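Local atomic coordinates of snaclec convulxin subunit alpha (Crotalus durissus, PDB entry 1UMR), a protein that activates platelets by binding the collagen receptor glycoprotein VI, as one subunit of a disulfide-linked snake venom lectin of the snaclec family. Residues H14-A28 / C121-P133. Numbering follows the deposited sequence.
Sequences HCYRIFNEEMNWEDA and CIGKIPFVCKFPP
Phe-127 fills the hollow where strand 14-20, the corner at Glu-21 and helix 25-35 converge. The Ala-28 methyl sits over one ring face, 3.7 Å from CB to the centroid, and Phe-19 CB covers the opposite face; Met-23 SD approaches obliquely, 3.7 Å from Phe-127 CE1. With CG tucked between backbone N and C (chi1 56°), the broad ring slides into this slot, and the small Ala-28 side chain suits the close approach of the helix. The Phe-19 ring, offset so far that little of it faces the Phe-127 ring, meets Cys-129 SG, bonded to Cys-32, at 3.7 Å from its CE2.

Strands 14-20 and 125-131 pair antiparallel, as the chain ends do in the C-type lectin fold. A beta bulge shifts the register by two between Phe-19 and Met-23; there Pro-126, with no N-H to offer, lays its CB 3.3 Å from Phe-19 O. Farther along the sheet, Cys-15 CB rests on the Phe-131 ring. On the face carrying Tyr-16, Ile-18, Val-128 and Lys-130, extended Lys-130 runs beside Tyr-16 and puts CE over the centre of the His-14 ring, 3.7 Å from its centroid.

The chemistry implies a largely apolar core tied by disulfides, with buried Lys-130 NZ salt-bridged and Tyr-16 OH hydrogen-bonded to Glu-49, while a water joins Asn-24 N, Asp-27 OD2 and Lys-124 NZ near the helix start.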
loop_
_atom_site.group_PDB
_atom_site.type_symbol
_atom_site.label_atom_id
_atom_site.label_comp_id
_atom_site.label_asym_id
_atom_site.label_seq_id
_atom_site.Cartn_x
_atom_site.Cartn_y
_atom_site.Cartn_z
ATOM N N HIS A 14 18.550 -32.787 -32.813
ATOM C CA HIS A 14 17.821 -34.055 -32.761
ATOM C C HIS A 14 17.642 -34.576 -34.172
ATOM O O HIS A 14 17.637 -33.797 -35.120
ATOM C CB HIS A 14 16.436 -33.801 -32.137
ATOM C CG HIS A 14 16.483 -33.362 -30.694
ATOM N ND1 HIS A 14 16.415 -34.256 -29.635
ATOM C CD2 HIS A 14 16.554 -32.121 -30.140
ATOM C CE1 HIS A 14 16.605 -33.595 -28.500
ATOM N NE2 HIS A 14 16.655 -32.295 -28.780
ATOM N N CYS A 15 17.523 -35.876 -34.321
ATOM C CA CYS A 15 17.063 -36.441 -35.553
ATOM C C CYS A 15 15.502 -36.652 -35.526
ATOM O O CYS A 15 14.961 -37.025 -34.521
ATOM C CB CYS A 15 17.738 -37.784 -35.808
ATOM S SG CYS A 15 19.517 -37.837 -35.692
ATOM N N TYR A 16 14.852 -36.453 -36.677
ATOM C CA TYR A 16 13.413 -36.634 -36.930
ATOM C C TYR A 16 13.068 -37.487 -38.179
ATOM O O TYR A 16 13.854 -37.644 -39.107
ATOM C CB TYR A 16 12.762 -35.265 -37.151
ATOM C CG TYR A 16 12.999 -34.249 -36.064
ATOM C CD1 TYR A 16 14.220 -33.614 -35.975
ATOM C CD2 TYR A 16 11.968 -33.921 -35.090
ATOM C CE1 TYR A 16 14.470 -32.664 -35.046
ATOM C CE2 TYR A 16 12.164 -32.974 -34.117
ATOM C CZ TYR A 16 13.480 -32.309 -34.108
ATOM O OH TYR A 16 13.796 -31.321 -33.213
ATOM N N ARG A 17 11.863 -38.036 -38.229
ATOM C CA ARG A 17 11.434 -38.715 -39.458
ATOM C C ARG A 17 9.952 -39.030 -39.345
ATOM O O ARG A 17 9.543 -39.544 -38.335
ATOM C CB ARG A 17 12.208 -39.998 -39.678
ATOM C CG ARG A 17 11.683 -40.659 -40.982
ATOM C CD ARG A 17 12.320 -42.047 -41.171
ATOM N NE ARG A 17 12.208 -42.800 -42.431
ATOM C CZ ARG A 17 12.787 -44.038 -42.563
ATOM N NH1 ARG A 17 13.533 -44.563 -41.546
ATOM N NH2 ARG A 17 12.647 -44.746 -43.674
ATOM N N ILE A 18 9.143 -38.656 -40.341
ATOM C CA ILE A 18 7.784 -39.142 -40.444
ATOM C C ILE A 18 7.713 -40.567 -40.992
ATOM O O ILE A 18 8.317 -40.891 -41.992
ATOM C CB ILE A 18 6.917 -38.179 -41.211
ATOM C CG1 ILE A 18 5.504 -38.743 -41.486
ATOM C CG2 ILE A 18 7.619 -37.589 -42.486
ATOM C CD1 ILE A 18 4.707 -37.617 -41.968
ATOM N N PHE A 19 7.036 -41.458 -40.296
ATOM C CA PHE A 19 6.787 -42.774 -40.903
ATOM C C PHE A 19 5.392 -42.800 -41.591
ATOM O O PHE A 19 4.366 -42.663 -40.927
ATOM C CB PHE A 19 6.964 -43.890 -39.871
ATOM C CG PHE A 19 8.382 -44.059 -39.481
ATOM C CD1 PHE A 19 9.215 -44.972 -40.197
ATOM C CD2 PHE A 19 8.980 -43.167 -38.566
ATOM C CE1 PHE A 19 10.550 -45.071 -39.911
ATOM C CE2 PHE A 19 10.352 -43.323 -38.230
ATOM C CZ PHE A 19 11.160 -44.246 -38.934
ATOM N N ASN A 20 5.354 -42.973 -42.907
ATOM C CA ASN A 20 4.078 -43.161 -43.521
ATOM C C ASN A 20 3.499 -44.547 -43.368
ATOM O O ASN A 20 3.435 -45.275 -44.326
ATOM C CB ASN A 20 4.255 -42.858 -44.950
ATOM C CG ASN A 20 4.382 -41.367 -45.203
ATOM O OD1 ASN A 20 3.375 -40.511 -45.127
ATOM N ND2 ASN A 20 5.619 -41.005 -45.603
ATOM N N GLU A 21 3.034 -44.893 -42.185
ATOM C CA GLU A 21 2.504 -46.202 -41.807
ATOM C C GLU A 21 1.422 -45.847 -40.796
ATOM O O GLU A 21 1.605 -44.911 -39.991
ATOM C CB GLU A 21 3.504 -46.993 -40.972
ATOM C CG GLU A 21 3.904 -48.357 -41.472
ATOM C CD GLU A 21 5.386 -48.310 -41.787
ATOM O OE1 GLU A 21 5.665 -48.013 -42.978
ATOM O OE2 GLU A 21 6.259 -48.497 -40.847
ATOM N N GLU A 22 0.324 -46.589 -40.793
ATOM C CA GLU A 22 -0.826 -46.168 -40.016
ATOM C C GLU A 22 -0.862 -46.919 -38.672
ATOM O O GLU A 22 -0.894 -48.139 -38.665
ATOM C CB GLU A 22 -2.051 -46.532 -40.800
ATOM C CG GLU A 22 -2.443 -45.453 -41.759
ATOM C CD GLU A 22 -3.503 -45.910 -42.763
ATOM O OE1 GLU A 22 -4.178 -44.994 -43.293
ATOM O OE2 GLU A 22 -3.646 -47.142 -43.033
ATOM N N MET A 23 -0.880 -46.200 -37.546
ATOM C CA MET A 23 -0.658 -46.856 -36.290
ATOM C C MET A 23 -1.359 -46.065 -35.251
ATOM O O MET A 23 -1.629 -44.919 -35.465
ATOM C CB MET A 23 0.814 -46.903 -35.956
ATOM C CG MET A 23 1.541 -48.168 -36.527
ATOM S SD MET A 23 3.204 -48.235 -35.910
ATOM C CE MET A 23 4.105 -49.274 -37.079
ATOM N N ASN A 24 -1.757 -46.692 -34.159
ATOM C CA ASN A 24 -2.349 -45.861 -33.148
ATOM C C ASN A 24 -1.224 -45.352 -32.306
ATOM O O ASN A 24 -0.012 -45.776 -32.397
ATOM C CB ASN A 24 -3.397 -46.648 -32.286
ATOM C CG ASN A 24 -2.794 -47.839 -31.585
ATOM O OD1 ASN A 24 -3.490 -48.812 -31.246
ATOM N ND2 ASN A 24 -1.502 -47.747 -31.300
ATOM N N TRP A 25 -1.642 -44.468 -31.447
ATOM C CA TRP A 25 -0.700 -43.672 -30.712
ATOM C C TRP A 25 0.272 -44.540 -29.900
ATOM O O TRP A 25 1.491 -44.380 -29.931
ATOM C CB TRP A 25 -1.440 -42.627 -29.875
ATOM C CG TRP A 25 -0.571 -41.603 -29.278
ATOM C CD1 TRP A 25 -0.425 -40.262 -29.644
ATOM C CD2 TRP A 25 0.250 -41.799 -28.136
ATOM N NE1 TRP A 25 0.424 -39.614 -28.747
ATOM C CE2 TRP A 25 0.851 -40.543 -27.812
ATOM C CE3 TRP A 25 0.477 -42.899 -27.282
ATOM C CZ2 TRP A 25 1.695 -40.391 -26.706
ATOM C CZ3 TRP A 25 1.340 -42.754 -26.188
ATOM C CH2 TRP A 25 1.921 -41.495 -25.877
ATOM N N GLU A 26 -0.222 -45.508 -29.202
ATOM C CA GLU A 26 0.788 -46.170 -28.448
ATOM C C GLU A 26 1.620 -47.131 -29.313
ATOM O O GLU A 26 2.767 -47.476 -28.968
ATOM C CB GLU A 26 0.226 -46.752 -27.145
ATOM C CG GLU A 26 -0.118 -48.204 -27.260
ATOM C CD GLU A 26 -1.376 -48.671 -26.495
ATOM O OE1 GLU A 26 -1.934 -49.679 -27.005
ATOM O OE2 GLU A 26 -1.792 -48.065 -25.438
ATOM N N ASP A 27 1.099 -47.573 -30.441
ATOM C CA ASP A 27 1.926 -48.487 -31.231
ATOM C C ASP A 27 3.021 -47.670 -31.868
ATOM O O ASP A 27 4.132 -48.133 -32.013
ATOM C CB ASP A 27 1.111 -49.199 -32.321
ATOM C CG ASP A 27 0.257 -50.358 -31.752
ATOM O OD1 ASP A 27 0.547 -50.849 -30.644
ATOM O OD2 ASP A 27 -0.716 -50.831 -32.371
ATOM N N ALA A 28 2.654 -46.440 -32.240
ATOM C CA ALA A 28 3.575 -45.452 -32.818
ATOM C C ALA A 28 4.632 -45.092 -31.844
ATOM O O ALA A 28 5.792 -45.115 -32.193
ATOM C CB ALA A 28 2.888 -44.173 -33.321
ATOM N N CYS A 121 -6.951 -41.754 -29.030
ATOM C CA CYS A 121 -5.762 -42.588 -29.067
ATOM C C CYS A 121 -5.930 -43.831 -29.959
ATOM O O CYS A 121 -4.911 -44.456 -30.358
ATOM C CB CYS A 121 -5.341 -42.999 -27.663
ATOM S SG CYS A 121 -4.932 -41.507 -26.761
ATOM N N ILE A 122 -7.174 -44.215 -30.289
ATOM C CA ILE A 122 -7.286 -45.427 -31.149
ATOM C C ILE A 122 -7.243 -45.214 -32.658
ATOM O O ILE A 122 -7.147 -46.145 -33.385
ATOM C CB ILE A 122 -8.369 -46.442 -30.675
ATOM C CG1 ILE A 122 -9.748 -45.817 -30.557
ATOM C CG2 ILE A 122 -7.923 -47.140 -29.346
ATOM C CD1 ILE A 122 -10.852 -46.777 -31.001
ATOM N N GLY A 123 -7.185 -43.982 -33.145
ATOM C CA GLY A 123 -7.027 -43.824 -34.587
ATOM C C GLY A 123 -5.679 -44.338 -35.109
ATOM O O GLY A 123 -4.655 -44.219 -34.439
ATOM N N LYS A 124 -5.673 -44.877 -36.321
ATOM C CA LYS A 124 -4.454 -45.383 -36.969
ATOM C C LYS A 124 -3.866 -44.401 -38.031
ATOM O O LYS A 124 -4.374 -44.280 -39.144
ATOM C CB LYS A 124 -4.649 -46.832 -37.480
ATOM C CG LYS A 124 -5.168 -47.797 -36.347
ATOM C CD LYS A 124 -5.647 -49.225 -36.840
ATOM C CE LYS A 124 -4.773 -50.417 -36.307
ATOM N NZ LYS A 124 -4.493 -50.584 -34.768
ATOM N N ILE A 125 -2.827 -43.643 -37.645
ATOM C CA ILE A 125 -2.296 -42.674 -38.567
ATOM C C ILE A 125 -0.739 -42.720 -38.635
ATOM O O ILE A 125 -0.078 -43.413 -37.835
ATOM C CB ILE A 125 -2.790 -41.272 -38.261
ATOM C CG1 ILE A 125 -2.594 -40.959 -36.767
ATOM C CG2 ILE A 125 -4.278 -41.104 -38.614
ATOM C CD1 ILE A 125 -2.811 -39.497 -36.434
ATOM N N PRO A 126 -0.182 -42.035 -39.653
ATOM C CA PRO A 126 1.259 -41.840 -39.725
ATOM C C PRO A 126 1.654 -41.022 -38.491
ATOM O O PRO A 126 0.763 -40.531 -37.763
ATOM C CB PRO A 126 1.494 -41.098 -41.062
ATOM C CG PRO A 126 0.133 -40.597 -41.492
ATOM C CD PRO A 126 -0.894 -41.411 -40.786
ATOM N N PHE A 127 2.966 -40.912 -38.256
ATOM C CA PHE A 127 3.471 -40.330 -37.047
ATOM C C PHE A 127 4.905 -39.909 -37.282
ATOM O O PHE A 127 5.556 -40.422 -38.260
ATOM C CB PHE A 127 3.379 -41.368 -35.960
ATOM C CG PHE A 127 4.077 -42.609 -36.280
ATOM C CD1 PHE A 127 3.431 -43.614 -36.937
ATOM C CD2 PHE A 127 5.398 -42.813 -35.899
ATOM C CE1 PHE A 127 4.065 -44.840 -37.229
ATOM C CE2 PHE A 127 6.003 -44.047 -36.167
ATOM C CZ PHE A 127 5.296 -45.070 -36.863
ATOM N N VAL A 128 5.378 -38.968 -36.435
ATOM C CA VAL A 128 6.753 -38.503 -36.490
ATOM C C VAL A 128 7.545 -38.994 -35.328
ATOM O O VAL A 128 7.044 -38.949 -34.228
ATOM C CB VAL A 128 6.791 -36.945 -36.588
ATOM C CG1 VAL A 128 8.264 -36.342 -36.600
ATOM C CG2 VAL A 128 6.101 -36.537 -37.836
ATOM N N CYS A 129 8.764 -39.522 -35.574
ATOM C CA CYS A 129 9.699 -39.932 -34.519
ATOM C C CYS A 129 10.805 -38.875 -34.245
ATOM O O CYS A 129 11.190 -38.101 -35.143
ATOM C CB CYS A 129 10.363 -41.236 -34.845
ATOM S SG CYS A 129 9.213 -42.634 -34.806
ATOM N N LYS A 130 11.272 -38.792 -33.009
ATOM C CA LYS A 130 12.350 -37.867 -32.629
ATOM C C LYS A 130 13.310 -38.508 -31.657
ATOM O O LYS A 130 12.933 -39.317 -30.815
ATOM C CB LYS A 130 11.840 -36.506 -32.147
ATOM C CG LYS A 130 12.830 -35.639 -31.275
ATOM C CD LYS A 130 12.045 -34.439 -30.674
ATOM C CE LYS A 130 12.901 -33.521 -29.727
ATOM N NZ LYS A 130 12.215 -32.250 -29.379
ATOM N N PHE A 131 14.592 -38.245 -31.848
ATOM C CA PHE A 131 15.613 -38.697 -30.907
ATOM C C PHE A 131 16.881 -37.852 -30.971
ATOM O O PHE A 131 17.069 -37.135 -31.945
ATOM C CB PHE A 131 15.940 -40.158 -31.113
ATOM C CG PHE A 131 16.918 -40.432 -32.176
ATOM C CD1 PHE A 131 16.512 -40.838 -33.445
ATOM C CD2 PHE A 131 18.269 -40.432 -31.879
ATOM C CE1 PHE A 131 17.417 -41.184 -34.457
ATOM C CE2 PHE A 131 19.217 -40.783 -32.826
ATOM C CZ PHE A 131 18.801 -41.185 -34.150
ATOM N N PRO A 132 17.688 -37.860 -29.897
ATOM C CA PRO A 132 18.937 -37.072 -29.869
ATOM C C PRO A 132 20.137 -37.943 -30.222
ATOM O O PRO A 132 20.430 -38.810 -29.469
ATOM C CB PRO A 132 19.044 -36.659 -28.437
ATOM C CG PRO A 132 18.353 -37.913 -27.582
ATOM C CD PRO A 132 17.433 -38.588 -28.622
ATOM N N PRO A 133 20.824 -37.720 -31.337
ATOM C CA PRO A 133 21.984 -38.548 -31.749
ATOM C C PRO A 133 23.075 -38.261 -30.759
ATOM O O PRO A 133 22.922 -37.271 -30.050
ATOM C CB PRO A 133 22.378 -37.930 -33.120
ATOM C CG PRO A 133 22.043 -36.464 -32.917
ATOM C CD PRO A 133 20.563 -36.660 -32.308
HETATM O O HOH W 1 -1.686 -49.542 -34.282
HETATM O O HOH W 2 -3.245 -45.865 -28.759
#